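Nucleoporin NUP170 (Chaetomium thermophilum, PDB 5HAX) is probably a structural nucleoporin of the nuclear pore complex, combining an N-terminal β-propeller with a helical region. Local coordinates at residues S164-V169 with S210-K215; L321-S326 with L337-M342. All coordinates share one frame; numbering follows the deposited sequence.

Contact 1: residues S164-V169 with S210-K215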
# COMPACT_ATOMS: atom_id res chain seq x y z
N SER A 164 22.34 -18.06 -14.01
CA SER A 164 21.78 -19.17 -14.76
C SER A 164 21.31 -20.26 -13.80
O SER A 164 21.72 -20.32 -12.64
CB SER A 164 22.79 -19.73 -15.75
OG SER A 164 23.96 -20.19 -15.08
N THR A 165 20.42 -21.12 -14.30
CA THR A 165 19.77 -22.13 -13.46
C THR A 165 19.67 -23.50 -14.10
O THR A 165 19.41 -24.47 -13.38
CB THR A 165 18.36 -21.68 -13.08
OG1 THR A 165 17.53 -21.66 -14.24
CG2 THR A 165 18.38 -20.29 -12.45
N ARG A 166 19.85 -23.64 -15.42
CA ARG A 166 19.57 -24.87 -16.15
C ARG A 166 18.11 -25.28 -16.07
O ARG A 166 17.76 -26.41 -16.44
CB ARG A 166 20.46 -26.03 -15.68
CG ARG A 166 21.95 -25.73 -15.64
CD ARG A 166 22.73 -26.95 -15.19
NE ARG A 166 24.07 -26.62 -14.72
CZ ARG A 166 24.81 -27.42 -13.96
NH1 ARG A 166 24.35 -28.60 -13.58
NH2 ARG A 166 26.02 -27.03 -13.58
N MET A 167 17.24 -24.39 -15.58
CA MET A 167 15.82 -24.68 -15.41
C MET A 167 15.05 -24.08 -16.58
O MET A 167 15.03 -22.86 -16.77
CB MET A 167 15.31 -24.11 -14.09
CG MET A 167 15.93 -24.73 -12.86
SD MET A 167 15.42 -23.92 -11.33
CE MET A 167 16.26 -24.92 -10.11
N SER A 168 14.41 -24.95 -17.37
CA SER A 168 13.61 -24.50 -18.51
C SER A 168 12.73 -25.66 -18.96
O SER A 168 13.03 -26.83 -18.71
CB SER A 168 14.49 -24.01 -19.66
OG SER A 168 15.16 -25.09 -20.28
N VAL A 169 11.64 -25.31 -19.64
CA VAL A 169 10.69 -26.29 -20.16
C VAL A 169 10.16 -25.79 -21.49
O VAL A 169 9.99 -24.59 -21.71
CB VAL A 169 9.52 -26.56 -19.19
CG1 VAL A 169 9.96 -27.48 -18.07
CG2 VAL A 169 8.96 -25.25 -18.65
N SER A 210 12.83 -37.68 -12.87
CA SER A 210 12.18 -36.38 -12.86
C SER A 210 13.23 -35.30 -13.09
O SER A 210 14.31 -35.33 -12.50
CB SER A 210 11.46 -36.14 -11.53
OG SER A 210 10.70 -34.94 -11.57
N SER A 211 12.89 -34.34 -13.96
CA SER A 211 13.78 -33.25 -14.29
C SER A 211 13.73 -32.16 -13.22
O SER A 211 12.85 -32.13 -12.36
CB SER A 211 13.42 -32.66 -15.66
OG SER A 211 12.03 -32.38 -15.73
N ARG A 212 14.70 -31.24 -13.29
CA ARG A 212 14.75 -30.13 -12.35
C ARG A 212 13.60 -29.14 -12.55
O ARG A 212 13.31 -28.37 -11.63
CB ARG A 212 16.07 -29.37 -12.49
CG ARG A 212 17.16 -29.82 -11.54
CD ARG A 212 18.08 -28.65 -11.21
NE ARG A 212 19.25 -29.06 -10.44
CZ ARG A 212 20.42 -29.42 -10.97
NH1 ARG A 212 21.42 -29.77 -10.17
NH2 ARG A 212 20.59 -29.42 -12.28
N CYS A 213 12.96 -29.14 -13.71
CA CYS A 213 11.93 -28.16 -14.03
C CYS A 213 10.83 -28.82 -14.85
O CYS A 213 11.13 -29.49 -15.85
CB CYS A 213 12.51 -26.97 -14.79
SG CYS A 213 11.33 -25.64 -15.12
N GLY A 214 9.58 -28.63 -14.44
CA GLY A 214 8.45 -29.24 -15.11
C GLY A 214 7.31 -28.25 -15.29
O GLY A 214 7.31 -27.16 -14.71
N LYS A 215 6.35 -28.66 -16.11
CA LYS A 215 5.19 -27.84 -16.45
C LYS A 215 3.97 -28.74 -16.56
O LYS A 215 4.06 -29.84 -17.11
CB LYS A 215 5.43 -27.09 -17.77
CG LYS A 215 4.30 -26.17 -18.18
CD LYS A 215 4.64 -25.45 -19.48
CE LYS A 215 3.52 -24.53 -19.92
NZ LYS A 215 3.85 -23.82 -21.18
O HOH W 1 12.89 -29.62 -18.35
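The seam between two adjacent β-propeller blades runs through this contact: strands 159-170 and 213-217 are each outermost in their four-stranded sheet, and their touching parts run only 21° apart. No direct hydrogen bond joins the segments, so the seam rests on side-chain packing, partly against backbone, and on a water. C213 carries its centre. Its SG stands anti to the backbone N (chi1 -176°), which sets it 3.7 Å from V169 CG1. That same methyl presses on the backbone, CG1 lying 3.2 Å from C213 O, a tight approach, while V169 CG2 meets K215 CB. M167 CB packs against C213 CB at 4.1 Å. Water 1 sits 2.8 Å from S168 O and 3.1 Å from C213 O, placed to bridge the two carbonyls. T165 OG1 accepts from M167 N (3.1 Å), forming an ST turn. R166 and R212 extend side by side, NH1 of R166 4.1 Å from NH2 of R212, guanidinium planes 72° apart. The like charges are probably eased by their partners: R166 pairs with an acidic side chain of another protein's chain, and R212 NE bonds Q204 O. Consecutive four-stranded sheets packing without a backbone ladder are typical of a β-propeller.

Contact 2: residues L321-S326 with L337-M342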
# COMPACT_ATOMS: atom_id res chain seq x y z
N LEU A 321 -17.20 -7.43 -6.16
CA LEU A 321 -17.81 -8.75 -6.04
C LEU A 321 -17.41 -9.41 -4.73
O LEU A 321 -16.24 -9.41 -4.35
CB LEU A 321 -17.42 -9.66 -7.20
CG LEU A 321 -17.83 -9.16 -8.58
CD1 LEU A 321 -16.63 -8.58 -9.30
CD2 LEU A 321 -18.48 -10.28 -9.39
N SER A 322 -18.40 -9.99 -4.06
CA SER A 322 -18.17 -10.85 -2.91
C SER A 322 -18.01 -12.29 -3.38
O SER A 322 -18.36 -12.65 -4.50
CB SER A 322 -19.33 -10.75 -1.93
OG SER A 322 -20.52 -11.27 -2.50
N ALA A 323 -17.47 -13.11 -2.48
CA ALA A 323 -17.41 -14.55 -2.68
C ALA A 323 -17.63 -15.21 -1.34
O ALA A 323 -17.19 -14.70 -0.31
CB ALA A 323 -16.07 -14.98 -3.29
N THR A 324 -18.32 -16.35 -1.35
CA THR A 324 -18.68 -17.04 -0.12
C THR A 324 -18.57 -18.54 -0.31
O THR A 324 -18.85 -19.06 -1.39
CB THR A 324 -20.11 -16.68 0.32
OG1 THR A 324 -21.02 -16.94 -0.75
CG2 THR A 324 -20.20 -15.21 0.70
N SER A 325 -18.15 -19.22 0.75
CA SER A 325 -18.10 -20.67 0.77
C SER A 325 -19.45 -21.24 1.18
O SER A 325 -20.23 -20.59 1.88
CB SER A 325 -17.02 -21.16 1.73
OG SER A 325 -16.94 -22.58 1.74
N SER A 326 -19.72 -22.46 0.73
CA SER A 326 -20.97 -23.12 1.10
C SER A 326 -21.01 -23.46 2.58
O SER A 326 -22.09 -23.49 3.18
CB SER A 326 -21.16 -24.38 0.26
OG SER A 326 -20.89 -24.13 -1.11
N LEU A 337 -10.21 -22.46 3.18
CA LEU A 337 -11.54 -22.85 2.73
C LEU A 337 -11.83 -22.19 1.40
O LEU A 337 -11.72 -20.96 1.27
CB LEU A 337 -12.60 -22.47 3.77
CG LEU A 337 -13.41 -23.65 4.32
CD1 LEU A 337 -14.29 -23.18 5.46
CD2 LEU A 337 -14.24 -24.30 3.23
N ALA A 338 -12.22 -22.99 0.42
CA ALA A 338 -12.44 -22.48 -0.93
C ALA A 338 -13.85 -21.90 -1.04
O ALA A 338 -14.81 -22.52 -0.58
CB ALA A 338 -12.26 -23.59 -1.96
N PRO A 339 -14.01 -20.72 -1.65
CA PRO A 339 -15.36 -20.24 -1.95
C PRO A 339 -15.96 -21.04 -3.10
O PRO A 339 -15.26 -21.72 -3.85
CB PRO A 339 -15.14 -18.78 -2.35
CG PRO A 339 -13.76 -18.76 -2.91
CD PRO A 339 -12.98 -19.79 -2.13
N GLN A 340 -17.29 -20.96 -3.22
CA GLN A 340 -18.01 -21.66 -4.26
C GLN A 340 -19.02 -20.78 -4.99
O GLN A 340 -19.67 -21.26 -5.93
CB GLN A 340 -18.73 -22.89 -3.68
CG GLN A 340 -17.79 -23.93 -3.10
CD GLN A 340 -16.84 -24.52 -4.14
OE1 GLN A 340 -17.14 -24.53 -5.33
NE2 GLN A 340 -15.68 -24.99 -3.68
N SER A 341 -19.16 -19.52 -4.59
CA SER A 341 -20.10 -18.60 -5.21
C SER A 341 -19.48 -17.22 -5.26
O SER A 341 -18.66 -16.86 -4.41
CB SER A 341 -21.43 -18.56 -4.43
OG SER A 341 -22.33 -17.64 -5.01
N MET A 342 -19.85 -16.45 -6.29
CA MET A 342 -19.39 -15.08 -6.46
C MET A 342 -20.55 -14.25 -6.97
O MET A 342 -21.28 -14.66 -7.88
CB MET A 342 -18.21 -15.00 -7.45
CG MET A 342 -17.81 -13.58 -7.83
SD MET A 342 -16.35 -13.51 -8.89
CE MET A 342 -15.06 -13.95 -7.73
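Peptide carbonyls are the flat groups that matter here, and donors reach them from above their planes: T324 N lies 32° out of the S341 carbonyl plane, and Q340 N 36° out of that of T324. Strands 318-324 and 341-348 pair antiparallel as the last two of four consecutive strands in a propeller blade, and a classic β bulge interrupts the start of the pairing. The evidence is that Q340 and S341 both face T324. T324 N donates to S341 O at 3.1 Å, while T324 O is gripped twice, by a nearly straight bond from Q340 N (3.1 Å, 174°) and by a weak one from S341 N. Next along the ladder, A323 and M342 form a non-hydrogen-bonded pair, accompanied by CA-H···O contacts from M342 CA to S322 O (3.3 Å) and from A323 CA to S341 O (3.1 Å). T324 and S341 put their side chains on the exposed face. P339 CB lies 4.0 Å from A323 CB, beside the buried face of A323 and M342. M342 leaves with CG anti to its backbone N, so that L321 CD2 crosses obliquely onto M342 CG at 3.7 Å; the M342 side chain also touches Y243, I251 and T253 of the preceding blade. On the loop side of the bulge, S325 OG, anti to its own N, donates to A338 O at 3.2 Å and has L337 CD2 3.5 Å away.

In the fold
Contact 1 and contact 2 belong to the same β-propeller but sample it differently: the first joins the outermost strands of two neighbouring blades, the second pairs adjacent strands within one. They follow in series along the chain, contact 1 closing before contact 2 opens. Their centres lie 35 Å apart and their nearest atoms about 22 Å apart, so they do not touch. At contact 1 another protein's chain packs on R166 and R212 and bonds the backbone of S164, consistent with this end of the seam lying at a partner-binding surface. Glycerol near K215 and 1,2-ethanediol near S322, each about 5 Å from the side chain, probably come from the crystallisation liquor.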